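PDB 3AW8: phosphoribosylaminoimidazole carboxylase, ATPase subunit, which probably catalyses the ATP-dependent carboxylation of 5-aminoimidazole ribonucleotide with hydrogencarbonate to give N5-carboxyaminoimidazole ribonucleotide, a step of purine biosynthesis. Local coordinates for residues K309-E314 and S357-E362; W269-A274 and V336-L341; P32-C35 and E41-V44; Q299-N304 and K347-G352; Y19-S24 and Q278-L283. All coordinates share one frame; numbering follows the deposited sequence.

In the fold
Contacts 2 and 4 are the closest pair, their centres about 10 Å apart: they share neighbouring antiparallel strands, with Leu341 N probably hydrogen-bonded to Ala301 O at 2.9 Å. Contact 1, about 14 Å from contact 4 between centres, continues from the same strand and helix. Contact 2 is tied to contact 5 where Thr270 OG1 probably bonds Gln278 N at 2.8 Å. Contact 3 is nested in the chain loop that contact 5 closes, about 19 Å away between centres, and belongs to the preATP-grasp domain. Contacts 1 and 5 both reach the second subunit of the homodimer. All five lie away from the AMP pocket, which includes Arg97, Lys137 and Glu180.

Contact 1: residues K309-E314 and S357-E362; sequences KPPFAE and SRLVSE
With CG anti to its carbonyl carbon (chi1 -62°) and an extended second torsion, Leu359 carries both methyls out of its loop and onto Pro311 and Glu314. Leu359 CD2 lies 3.5 Å from Glu314 CG and also reaches Pro311 CG at 4.1 Å. Leu359 CD1 rests against the backbone, 3.7 Å from Glu314 O. The leucine and glutamate chains cross at about a right angle, and the glutamate's bend at its second torsion (chi2 62°) leaves its aliphatic part against the leucine while its carboxylate leads away. Pro310 CB also approaches Leu359 O at 4.1 Å. A branched apolar side chain suits the site because it meets a proline ring and a methylene chain together. Replacing Leu359 by an alanine would probably open a gap beside Pro311 and leave the aliphatic part of Glu314 without its apolar neighbour. The helix also meets the second subunit, where Phe312 packs on Leu21 of that chain. Pro311 is the N-cap of helix 312-316, in whose first turn Glu314 stands, where acidic residues commonly suit the helix dipole; the contact joins this helix start in the PurK C-terminal domain to the loop after helix 346-357.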
# COMPACT_ATOMS: atom_id res chain seq x y z
N LYS A 309 14.05 10.64 13.90
CA LYS A 309 12.73 10.81 13.31
C LYS A 309 12.64 12.18 12.62
O LYS A 309 12.47 13.21 13.27
CB LYS A 309 11.66 10.69 14.39
CG LYS A 309 10.24 10.74 13.88
CD LYS A 309 9.27 10.42 15.01
CE LYS A 309 7.84 10.42 14.53
NZ LYS A 309 6.93 9.96 15.62
N PRO A 310 12.75 12.20 11.29
CA PRO A 310 12.67 13.48 10.57
C PRO A 310 11.32 14.12 10.80
O PRO A 310 10.38 13.46 11.23
CB PRO A 310 12.86 13.07 9.12
CG PRO A 310 12.12 11.75 9.08
CD PRO A 310 12.63 11.07 10.35
N PRO A 311 11.20 15.43 10.53
CA PRO A 311 9.92 16.15 10.70
C PRO A 311 8.97 15.78 9.55
O PRO A 311 9.17 16.21 8.41
CB PRO A 311 10.34 17.62 10.68
CG PRO A 311 11.58 17.60 9.80
CD PRO A 311 12.31 16.38 10.29
N PHE A 312 7.93 15.00 9.85
CA PHE A 312 6.99 14.53 8.83
C PHE A 312 6.45 15.58 7.88
O PHE A 312 6.39 15.36 6.67
CB PHE A 312 5.80 13.80 9.47
CG PHE A 312 6.14 12.44 10.01
CD1 PHE A 312 5.13 11.60 10.47
CD2 PHE A 312 7.46 12.01 10.08
CE1 PHE A 312 5.44 10.34 10.99
CE2 PHE A 312 7.78 10.77 10.60
CZ PHE A 312 6.77 9.93 11.06
N ALA A 313 6.05 16.73 8.41
CA ALA A 313 5.53 17.79 7.56
C ALA A 313 6.59 18.19 6.54
O ALA A 313 6.28 18.45 5.38
CB ALA A 313 5.14 18.99 8.40
N GLU A 314 7.84 18.19 6.96
CA GLU A 314 8.92 18.58 6.07
C GLU A 314 9.23 17.58 4.95
O GLU A 314 9.60 17.99 3.85
CB GLU A 314 10.19 18.87 6.87
CG GLU A 314 10.96 20.05 6.32
CD GLU A 314 10.15 21.34 6.39
OE1 GLU A 314 10.49 22.30 5.66
OE2 GLU A 314 9.18 21.40 7.17
N SER A 357 17.93 15.17 1.57
CA SER A 357 19.23 15.02 2.22
C SER A 357 19.42 16.03 3.35
O SER A 357 20.23 15.82 4.25
CB SER A 357 20.36 15.17 1.20
OG SER A 357 20.35 16.46 0.63
N ARG A 358 18.68 17.13 3.29
CA ARG A 358 18.79 18.17 4.32
C ARG A 358 17.96 17.79 5.54
O ARG A 358 18.00 18.46 6.57
CB ARG A 358 18.28 19.51 3.77
CG ARG A 358 18.98 19.96 2.50
CD ARG A 358 18.31 21.19 1.91
NE ARG A 358 18.82 21.51 0.58
CZ ARG A 358 18.16 22.24 -0.31
NH1 ARG A 358 16.97 22.75 -0.02
NH2 ARG A 358 18.69 22.46 -1.52
N LEU A 359 17.22 16.69 5.41
CA LEU A 359 16.37 16.21 6.50
C LEU A 359 16.93 14.98 7.20
O LEU A 359 16.53 14.66 8.32
CB LEU A 359 14.98 15.92 5.95
CG LEU A 359 14.23 17.12 5.37
CD1 LEU A 359 12.94 16.67 4.69
CD2 LEU A 359 13.92 18.12 6.49
N VAL A 360 17.86 14.29 6.54
CA VAL A 360 18.46 13.07 7.08
C VAL A 360 19.96 13.20 7.27
O VAL A 360 20.67 13.66 6.37
CB VAL A 360 18.21 11.88 6.14
CG1 VAL A 360 18.86 10.64 6.70
CG2 VAL A 360 16.72 11.67 5.96
N SER A 361 20.45 12.79 8.43
CA SER A 361 21.89 12.85 8.72
C SER A 361 22.60 11.61 8.17
O SER A 361 21.96 10.70 7.65
CB SER A 361 22.13 12.96 10.22
OG SER A 361 21.72 11.78 10.90
N GLU A 362 23.92 11.59 8.28
CA GLU A 362 24.73 10.48 7.79
C GLU A 362 24.31 9.93 6.44
O GLU A 362 24.39 8.73 6.21
CB GLU A 362 24.74 9.33 8.80
CG GLU A 362 25.37 9.64 10.14
CD GLU A 362 25.31 8.45 11.08
OE1 GLU A 362 24.19 7.94 11.33
OE2 GLU A 362 26.38 8.02 11.56

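Contact 2: residues W269-A274 and V336-L341; sequences WTIEGA and VGHITL
Thr340 and Glu272 approach from opposite directions, the threonine from strand 335-343 and the glutamate from the short, weakly bonded helix 270-273. Thr340 CG2 lies 3.8 Å from Glu272 CG, and Glu272 OE1 comes 3.7 Å from Thr340 CB. The polar ends stay apart, with Glu272 OE1 4.0 Å from Thr340 OG1, and a water joins them: it donates to Glu272 OE1 and accepts from Thr340 OG1 at 2.7 Å. The same water is bonded to His338 NE2 at 2.6 Å and sits in the plane of the imidazole, at its edge. Ile271 CD1 also comes to that edge, 4.5 Å from His338 CE1. With OG1 anti to its carbonyl carbon (chi1 -71°), Thr340 turns the hydroxyl to the water and also brings it within 3.5 Å of Trp269 CA. Threonine suits this place because one branch packs and the other bonds. A valine there would probably leave the water without its hydroxyl donor and Glu272 and His338 less firmly linked. His338 ND1 bonds Tyr326 OH, its ring stacks on His324, and His324 NE2 bonds Glu272 OE1; these neighbours fix the imidazole's rotation and give the buried carboxylate oxygen a second partner. This is a water-bridged polar cluster between a weakly bonded helix and one face of the antiparallel sheet containing strand 335-343.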
# COMPACT_ATOMS: atom_id res chain seq x y z
N TRP A 269 11.95 0.34 -2.20
CA TRP A 269 11.49 1.29 -3.22
C TRP A 269 10.43 0.67 -4.13
O TRP A 269 9.72 1.38 -4.84
CB TRP A 269 12.66 1.77 -4.08
CG TRP A 269 13.32 0.66 -4.84
CD1 TRP A 269 14.31 -0.16 -4.39
CD2 TRP A 269 12.98 0.21 -6.15
NE1 TRP A 269 14.61 -1.11 -5.34
CE2 TRP A 269 13.81 -0.90 -6.43
CE3 TRP A 269 12.06 0.63 -7.12
CZ2 TRP A 269 13.74 -1.60 -7.65
CZ3 TRP A 269 11.99 -0.07 -8.33
CH2 TRP A 269 12.83 -1.17 -8.58
N THR A 270 10.33 -0.66 -4.13
CA THR A 270 9.36 -1.33 -4.99
C THR A 270 7.91 -1.16 -4.56
O THR A 270 6.99 -1.50 -5.31
CB THR A 270 9.66 -2.85 -5.14
OG1 THR A 270 9.45 -3.52 -3.90
CG2 THR A 270 11.10 -3.07 -5.61
N ILE A 271 7.70 -0.63 -3.35
CA ILE A 271 6.33 -0.43 -2.88
C ILE A 271 5.60 0.56 -3.80
O ILE A 271 4.44 0.35 -4.12
CB ILE A 271 6.30 0.08 -1.43
CG1 ILE A 271 6.97 -0.95 -0.51
CG2 ILE A 271 4.86 0.27 -0.97
CD1 ILE A 271 6.98 -0.54 0.95
N GLU A 272 6.27 1.62 -4.21
CA GLU A 272 5.66 2.58 -5.13
C GLU A 272 6.44 2.73 -6.44
O GLU A 272 5.88 3.14 -7.44
CB GLU A 272 5.49 3.95 -4.47
CG GLU A 272 6.57 4.28 -3.49
CD GLU A 272 6.18 3.92 -2.08
OE1 GLU A 272 7.02 3.33 -1.36
OE2 GLU A 272 5.04 4.23 -1.68
N GLY A 273 7.72 2.35 -6.43
CA GLY A 273 8.54 2.45 -7.63
C GLY A 273 8.57 1.27 -8.60
O GLY A 273 9.30 1.31 -9.60
N ALA A 274 7.82 0.21 -8.32
CA ALA A 274 7.78 -0.95 -9.22
C ALA A 274 6.32 -1.36 -9.34
O ALA A 274 5.52 -1.06 -8.45
CB ALA A 274 8.61 -2.09 -8.65
N VAL A 336 14.34 2.93 11.71
CA VAL A 336 13.02 3.34 12.17
C VAL A 336 12.06 3.72 11.07
O VAL A 336 10.92 4.07 11.33
CB VAL A 336 13.12 4.49 13.19
CG1 VAL A 336 13.67 3.97 14.49
CG2 VAL A 336 14.03 5.58 12.66
N GLY A 337 12.53 3.66 9.83
CA GLY A 337 11.67 3.98 8.71
C GLY A 337 12.48 4.17 7.45
O GLY A 337 13.66 3.85 7.41
N HIS A 338 11.82 4.64 6.40
CA HIS A 338 12.51 4.94 5.17
C HIS A 338 11.64 5.88 4.33
O HIS A 338 10.46 6.09 4.64
CB HIS A 338 12.85 3.65 4.40
CG HIS A 338 11.70 3.04 3.67
ND1 HIS A 338 10.88 2.08 4.23
CD2 HIS A 338 11.23 3.24 2.42
CE1 HIS A 338 9.97 1.71 3.36
NE2 HIS A 338 10.16 2.40 2.24
N ILE A 339 12.22 6.46 3.29
CA ILE A 339 11.51 7.37 2.41
C ILE A 339 11.80 7.01 0.97
O ILE A 339 12.96 6.95 0.57
CB ILE A 339 11.98 8.83 2.61
CG1 ILE A 339 11.74 9.28 4.05
CG2 ILE A 339 11.26 9.74 1.62
CD1 ILE A 339 12.36 10.62 4.35
N THR A 340 10.76 6.75 0.19
CA THR A 340 10.98 6.45 -1.21
C THR A 340 10.52 7.61 -2.06
O THR A 340 9.37 8.04 -2.00
CB THR A 340 10.25 5.19 -1.65
OG1 THR A 340 10.90 4.05 -1.08
CG2 THR A 340 10.28 5.07 -3.18
N LEU A 341 11.46 8.14 -2.85
CA LEU A 341 11.22 9.25 -3.75
C LEU A 341 11.10 8.66 -5.14
O LEU A 341 12.05 8.08 -5.66
CB LEU A 341 12.39 10.23 -3.69
CG LEU A 341 12.36 11.49 -4.56
CD1 LEU A 341 11.14 12.34 -4.25
CD2 LEU A 341 13.63 12.28 -4.32
O HOH W 1 8.91 2.52 -0.07

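Contact 3: residues P32-C35 and E41-V44; sequences PEAC and ELVV
Pro32 meets Val44, and Ala34 meets Leu42, where the loop leaving strand 25-29 folds back against strand 41-44. The two strands are parallel neighbours in the four-stranded sheet of the Rossmann-like preATP-grasp domain, with 41-44 outermost within the chain, and the connection between them contains no regular helix. Instead, small and apolar loop residues pack directly on side chains of the edge strand. Leu42 and Val44 both direct their CB atoms toward the loop, two residues apart on the same face of the strand. Leu42 has CG anti to the backbone N (chi1 178°), which holds its branch point out from the strand and brings CG to 4.4 Å from Ala34 CB. One of its methyls, Leu42 CD1, stands 4.2 Å from Pro32 O. Alanine suits the place, its single methyl meeting the leucine branch. Leu42 also packs against Phe27 and Asp29 of the adjoining strand, and so links loop and sheet. Backbone bonds from Glu41 and Val43 to strand 25-29 keep the edge strand in place, while Cys35 O is bonded to Arg12 NH1. The CB of Pro32 points away from the strand, yet its ring folds round so that CG and CD face the valine. Ring and valine cross at about a right angle. A proline suits this exposed loop, its ring carbons giving an apolar surface for the valine methyls. Val44 straddles it: CG1, anti to the backbone N (chi1 -175°), lies 3.9 Å from Pro32 CG, and CG2 lies 3.7 Å from Pro32 CA.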
# COMPACT_ATOMS: atom_id res chain seq x y z
N PRO A 32 7.81 -7.98 22.87
CA PRO A 32 6.40 -7.57 22.89
C PRO A 32 6.17 -6.31 22.06
O PRO A 32 5.05 -6.01 21.68
CB PRO A 32 6.13 -7.31 24.37
CG PRO A 32 7.16 -8.12 25.07
CD PRO A 32 8.38 -7.92 24.22
N GLU A 33 7.25 -5.57 21.79
CA GLU A 33 7.17 -4.33 21.03
C GLU A 33 7.40 -4.47 19.52
O GLU A 33 7.45 -3.46 18.82
CB GLU A 33 8.19 -3.32 21.58
CG GLU A 33 7.65 -2.32 22.59
CD GLU A 33 6.96 -2.97 23.79
OE1 GLU A 33 5.76 -3.32 23.67
OE2 GLU A 33 7.63 -3.14 24.84
N ALA A 34 7.53 -5.69 19.02
CA ALA A 34 7.75 -5.89 17.58
C ALA A 34 6.75 -5.03 16.80
O ALA A 34 5.54 -5.13 17.01
CB ALA A 34 7.60 -7.36 17.20
N CYS A 35 7.26 -4.19 15.91
CA CYS A 35 6.40 -3.31 15.15
C CYS A 35 5.38 -4.03 14.27
O CYS A 35 4.38 -3.43 13.87
CB CYS A 35 7.23 -2.31 14.32
SG CYS A 35 8.23 -3.00 13.00
N GLU A 41 -1.48 -10.32 14.28
CA GLU A 41 -1.44 -11.11 15.51
C GLU A 41 0.03 -11.42 15.81
O GLU A 41 0.73 -12.01 14.98
CB GLU A 41 -2.23 -12.41 15.33
CG GLU A 41 -2.35 -13.27 16.58
CD GLU A 41 -3.10 -14.60 16.33
OE1 GLU A 41 -3.15 -15.43 17.27
OE2 GLU A 41 -3.63 -14.81 15.21
N LEU A 42 0.49 -11.01 16.98
CA LEU A 42 1.87 -11.23 17.36
C LEU A 42 1.97 -12.13 18.57
O LEU A 42 1.37 -11.87 19.61
CB LEU A 42 2.54 -9.87 17.65
CG LEU A 42 3.99 -9.71 18.13
CD1 LEU A 42 3.99 -9.50 19.63
CD2 LEU A 42 4.85 -10.91 17.72
N VAL A 43 2.73 -13.21 18.42
CA VAL A 43 2.93 -14.15 19.51
C VAL A 43 4.31 -13.84 20.07
O VAL A 43 5.31 -13.92 19.34
CB VAL A 43 2.89 -15.61 19.00
CG1 VAL A 43 3.29 -16.58 20.12
CG2 VAL A 43 1.51 -15.94 18.50
N VAL A 44 4.38 -13.46 21.34
CA VAL A 44 5.66 -13.15 21.96
C VAL A 44 6.30 -14.44 22.47
O VAL A 44 5.67 -15.21 23.20
CB VAL A 44 5.50 -12.16 23.14
CG1 VAL A 44 6.87 -11.77 23.68
CG2 VAL A 44 4.75 -10.92 22.69

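Contact 4: residues Q299-N304 and K347-G352; sequences QSAMVN and KALEEG
Leu349 leans from helix 346-357 onto Gln299 and Ala301 of strand 299-306. Its CB is directed toward the strand, and CG, anti to the backbone N (chi1 -168°), continues that course until the two methyls part over the strand. Leu349 CD1 takes the glutamine end and is modelled 4.0 Å from Ser300 N, but its exact position is doubtful, because its approach to Gln299 CB is too short to be trusted. The glutamine chain crosses the leucine at about a right angle. Leu349 CD2 takes the other end and meets Ala301 CB at 3.8 Å. The short alanine leaves room for this methyl, while leucine is long enough to span the distance between helix and strand. The segment axes run in nearly the same direction, 19° apart, and come within 8.9 Å. Ala301 also touches Leu353, one turn further along the helix, and Leu212 of strand 207-213, whereas Ser300, pointing from the other face of the strand, touches Trp269. Helix 346-357 therefore lies along one face of the large antiparallel sheet, over strand 299-306, which is flanked by strands 207-213 and 335-343.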
# COMPACT_ATOMS: atom_id res chain seq x y z
N GLN A 299 11.83 6.40 -11.72
CA GLN A 299 13.05 6.25 -10.95
C GLN A 299 12.84 6.45 -9.46
O GLN A 299 12.09 7.33 -9.04
CB GLN A 299 14.10 7.25 -11.42
CG GLN A 299 14.82 6.87 -12.68
CD GLN A 299 15.75 7.99 -13.10
OE1 GLN A 299 15.29 9.06 -13.49
NE2 GLN A 299 17.06 7.76 -12.99
N SER A 300 13.52 5.66 -8.65
CA SER A 300 13.36 5.77 -7.22
C SER A 300 14.66 5.92 -6.47
O SER A 300 15.72 5.48 -6.92
CB SER A 300 12.64 4.53 -6.69
OG SER A 300 11.38 4.40 -7.30
N ALA A 301 14.56 6.56 -5.32
CA ALA A 301 15.69 6.77 -4.43
C ALA A 301 15.12 6.35 -3.08
O ALA A 301 14.12 6.90 -2.61
CB ALA A 301 16.10 8.23 -4.41
N MET A 302 15.77 5.37 -2.46
CA MET A 302 15.34 4.85 -1.17
C MET A 302 16.30 5.38 -0.11
O MET A 302 17.48 5.04 -0.13
CB MET A 302 15.39 3.31 -1.24
CG MET A 302 14.61 2.54 -0.17
SD MET A 302 15.31 2.61 1.48
CE MET A 302 16.98 1.95 1.18
N VAL A 303 15.82 6.21 0.81
CA VAL A 303 16.73 6.69 1.85
C VAL A 303 16.27 6.18 3.21
O VAL A 303 15.15 6.43 3.65
CB VAL A 303 16.88 8.28 1.86
CG1 VAL A 303 16.79 8.83 0.46
CG2 VAL A 303 15.84 8.93 2.75
N ASN A 304 17.15 5.42 3.87
CA ASN A 304 16.83 4.88 5.18
C ASN A 304 16.79 5.95 6.25
O ASN A 304 17.49 6.96 6.16
CB ASN A 304 17.86 3.83 5.61
CG ASN A 304 17.53 2.44 5.10
OD1 ASN A 304 16.39 2.16 4.71
ND2 ASN A 304 18.52 1.56 5.12
N LYS A 347 16.58 14.15 -13.40
CA LYS A 347 16.77 15.51 -12.92
C LYS A 347 15.85 15.79 -11.74
O LYS A 347 16.30 16.23 -10.68
CB LYS A 347 16.50 16.51 -14.05
CG LYS A 347 16.66 17.97 -13.64
CD LYS A 347 16.72 18.88 -14.85
CE LYS A 347 18.07 18.77 -15.58
NZ LYS A 347 18.41 17.39 -16.03
N ALA A 348 14.56 15.52 -11.93
CA ALA A 348 13.58 15.74 -10.88
C ALA A 348 13.98 14.92 -9.65
O ALA A 348 13.98 15.43 -8.52
CB ALA A 348 12.20 15.32 -11.36
N LEU A 349 14.31 13.65 -9.88
CA LEU A 349 14.72 12.76 -8.81
C LEU A 349 15.87 13.38 -8.03
O LEU A 349 15.81 13.52 -6.81
CB LEU A 349 15.16 11.41 -9.38
CG LEU A 349 15.37 10.23 -8.42
CD1 LEU A 349 15.63 8.97 -9.22
CD2 LEU A 349 16.53 10.50 -7.47
N GLU A 350 16.90 13.76 -8.77
CA GLU A 350 18.09 14.35 -8.18
C GLU A 350 17.79 15.65 -7.43
O GLU A 350 18.53 16.05 -6.54
CB GLU A 350 19.13 14.57 -9.27
CG GLU A 350 20.55 14.84 -8.78
CD GLU A 350 21.61 14.11 -9.62
OE1 GLU A 350 21.42 14.02 -10.86
OE2 GLU A 350 22.62 13.64 -9.05
N GLU A 351 16.69 16.31 -7.79
CA GLU A 351 16.32 17.57 -7.15
C GLU A 351 15.58 17.33 -5.84
O GLU A 351 15.76 18.07 -4.87
CB GLU A 351 15.45 18.38 -8.11
CG GLU A 351 15.52 19.89 -7.92
CD GLU A 351 15.31 20.66 -9.23
OE1 GLU A 351 14.24 20.49 -9.86
OE2 GLU A 351 16.22 21.42 -9.63
N GLY A 352 14.75 16.28 -5.82
CA GLY A 352 14.02 15.95 -4.61
C GLY A 352 14.98 15.36 -3.58
O GLY A 352 14.89 15.66 -2.38

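Contact 5: residues Y19-S24 and Q278-L283; sequences YPLGLS and QFENHL
Tyr19 O is gripped twice, by Gly22 N at 2.7 Å and by Arg12 NH2 of the second subunit, and the turn it closes holds Leu21 against Glu280. Leu21 CD1 lies 4.2 Å from Glu280 CG, so the touch falls on the glutamate's aliphatic part. The fully extended glutamate (chi1 179°) carries its carboxylate beyond the leucine, where OE1 forms a salt bridge with Arg284. A long acidic residue suits a helix flank of this kind, with methylenes for packing and a charge at the far end. The chain from Tyr19 to Gly22 is a type I beta turn; it follows helix 9-18 and leads to strand 25-29 of the Rossmann-like preATP-grasp domain. Gly22 takes a positive phi of 67°, which a residue without a side chain adopts easily. Just past the turn, Leu23 has its CG anti to the carbonyl carbon (chi1 -54°), and Leu23 CD1 lies 3.8 Å from Leu283 CG and 4.1 Å from Leu283 CD2. These two leucines slide past each other in opposite directions, and both also touch Ile2 of strand 2-5, giving helix 278-287 an apolar seat on the sheet. Leu21, buried, packs in addition on Leu323 of the second subunit.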
# COMPACT_ATOMS: atom_id res chain seq x y z
N TYR A 19 -2.75 -7.83 3.16
CA TYR A 19 -4.16 -7.59 3.45
C TYR A 19 -4.99 -7.27 2.19
O TYR A 19 -6.14 -7.68 2.08
CB TYR A 19 -4.31 -6.48 4.48
CG TYR A 19 -3.97 -6.91 5.88
CD1 TYR A 19 -4.71 -7.92 6.52
CD2 TYR A 19 -2.91 -6.33 6.58
CE1 TYR A 19 -4.40 -8.35 7.80
CE2 TYR A 19 -2.59 -6.75 7.88
CZ TYR A 19 -3.34 -7.76 8.48
OH TYR A 19 -3.04 -8.18 9.75
N PRO A 20 -4.41 -6.53 1.22
CA PRO A 20 -5.20 -6.24 0.02
C PRO A 20 -5.56 -7.52 -0.73
O PRO A 20 -6.50 -7.53 -1.53
CB PRO A 20 -4.29 -5.32 -0.79
CG PRO A 20 -3.50 -4.63 0.28
CD PRO A 20 -3.17 -5.75 1.23
N LEU A 21 -4.81 -8.59 -0.48
CA LEU A 21 -5.06 -9.87 -1.13
C LEU A 21 -5.95 -10.72 -0.22
O LEU A 21 -6.12 -11.91 -0.45
CB LEU A 21 -3.75 -10.62 -1.41
CG LEU A 21 -2.82 -10.01 -2.46
CD1 LEU A 21 -1.51 -10.75 -2.46
CD2 LEU A 21 -3.45 -10.08 -3.83
N GLY A 22 -6.50 -10.09 0.81
CA GLY A 22 -7.38 -10.79 1.73
C GLY A 22 -6.72 -11.85 2.60
O GLY A 22 -7.41 -12.75 3.09
N LEU A 23 -5.41 -11.75 2.79
CA LEU A 23 -4.68 -12.72 3.60
C LEU A 23 -4.70 -12.37 5.10
O LEU A 23 -5.18 -11.30 5.51
CB LEU A 23 -3.24 -12.80 3.13
CG LEU A 23 -2.98 -13.10 1.64
CD1 LEU A 23 -1.49 -12.98 1.34
CD2 LEU A 23 -3.49 -14.50 1.30
N SER A 24 -4.18 -13.28 5.91
CA SER A 24 -4.11 -13.11 7.36
C SER A 24 -2.70 -13.40 7.81
O SER A 24 -1.97 -14.16 7.15
CB SER A 24 -5.07 -14.06 8.07
OG SER A 24 -6.38 -13.76 7.68
N GLN A 278 8.16 -6.00 -3.69
CA GLN A 278 8.85 -7.22 -3.37
C GLN A 278 8.00 -7.97 -2.32
O GLN A 278 7.94 -9.20 -2.32
CB GLN A 278 10.24 -6.89 -2.82
CG GLN A 278 10.23 -6.23 -1.46
CD GLN A 278 11.63 -6.07 -0.90
OE1 GLN A 278 12.51 -6.88 -1.20
NE2 GLN A 278 11.84 -5.05 -0.09
N PHE A 279 7.33 -7.22 -1.44
CA PHE A 279 6.52 -7.85 -0.41
C PHE A 279 5.34 -8.59 -1.03
O PHE A 279 5.04 -9.72 -0.65
CB PHE A 279 6.03 -6.81 0.61
CG PHE A 279 7.15 -6.06 1.26
CD1 PHE A 279 8.02 -6.70 2.12
CD2 PHE A 279 7.37 -4.72 0.96
CE1 PHE A 279 9.10 -6.02 2.68
CE2 PHE A 279 8.45 -4.02 1.51
CZ PHE A 279 9.31 -4.67 2.37
N GLU A 280 4.64 -7.97 -1.97
CA GLU A 280 3.52 -8.65 -2.59
C GLU A 280 4.01 -9.87 -3.37
O GLU A 280 3.41 -10.94 -3.31
CB GLU A 280 2.73 -7.72 -3.51
CG GLU A 280 1.56 -8.44 -4.17
CD GLU A 280 0.72 -7.57 -5.09
OE1 GLU A 280 0.03 -8.15 -5.96
OE2 GLU A 280 0.73 -6.33 -4.95
N ASN A 281 5.11 -9.71 -4.10
CA ASN A 281 5.65 -10.82 -4.89
C ASN A 281 6.10 -12.00 -4.03
O ASN A 281 5.90 -13.16 -4.40
CB ASN A 281 6.80 -10.35 -5.77
CG ASN A 281 6.42 -10.30 -7.24
OD1 ASN A 281 7.09 -9.65 -8.05
ND2 ASN A 281 5.35 -10.99 -7.59
N HIS A 282 6.70 -11.70 -2.88
CA HIS A 282 7.15 -12.75 -1.99
C HIS A 282 5.92 -13.56 -1.60
O HIS A 282 5.94 -14.79 -1.61
CB HIS A 282 7.79 -12.18 -0.73
CG HIS A 282 8.27 -13.23 0.23
ND1 HIS A 282 9.45 -13.91 0.06
CD2 HIS A 282 7.70 -13.73 1.35
CE1 HIS A 282 9.60 -14.78 1.04
NE2 HIS A 282 8.55 -14.69 1.84
N LEU A 283 4.86 -12.84 -1.28
CA LEU A 283 3.60 -13.45 -0.88
C LEU A 283 3.01 -14.27 -2.02
O LEU A 283 2.57 -15.40 -1.82
CB LEU A 283 2.61 -12.35 -0.44
CG LEU A 283 2.25 -12.17 1.04
CD1 LEU A 283 3.37 -12.62 1.95
CD2 LEU A 283 1.92 -10.69 1.28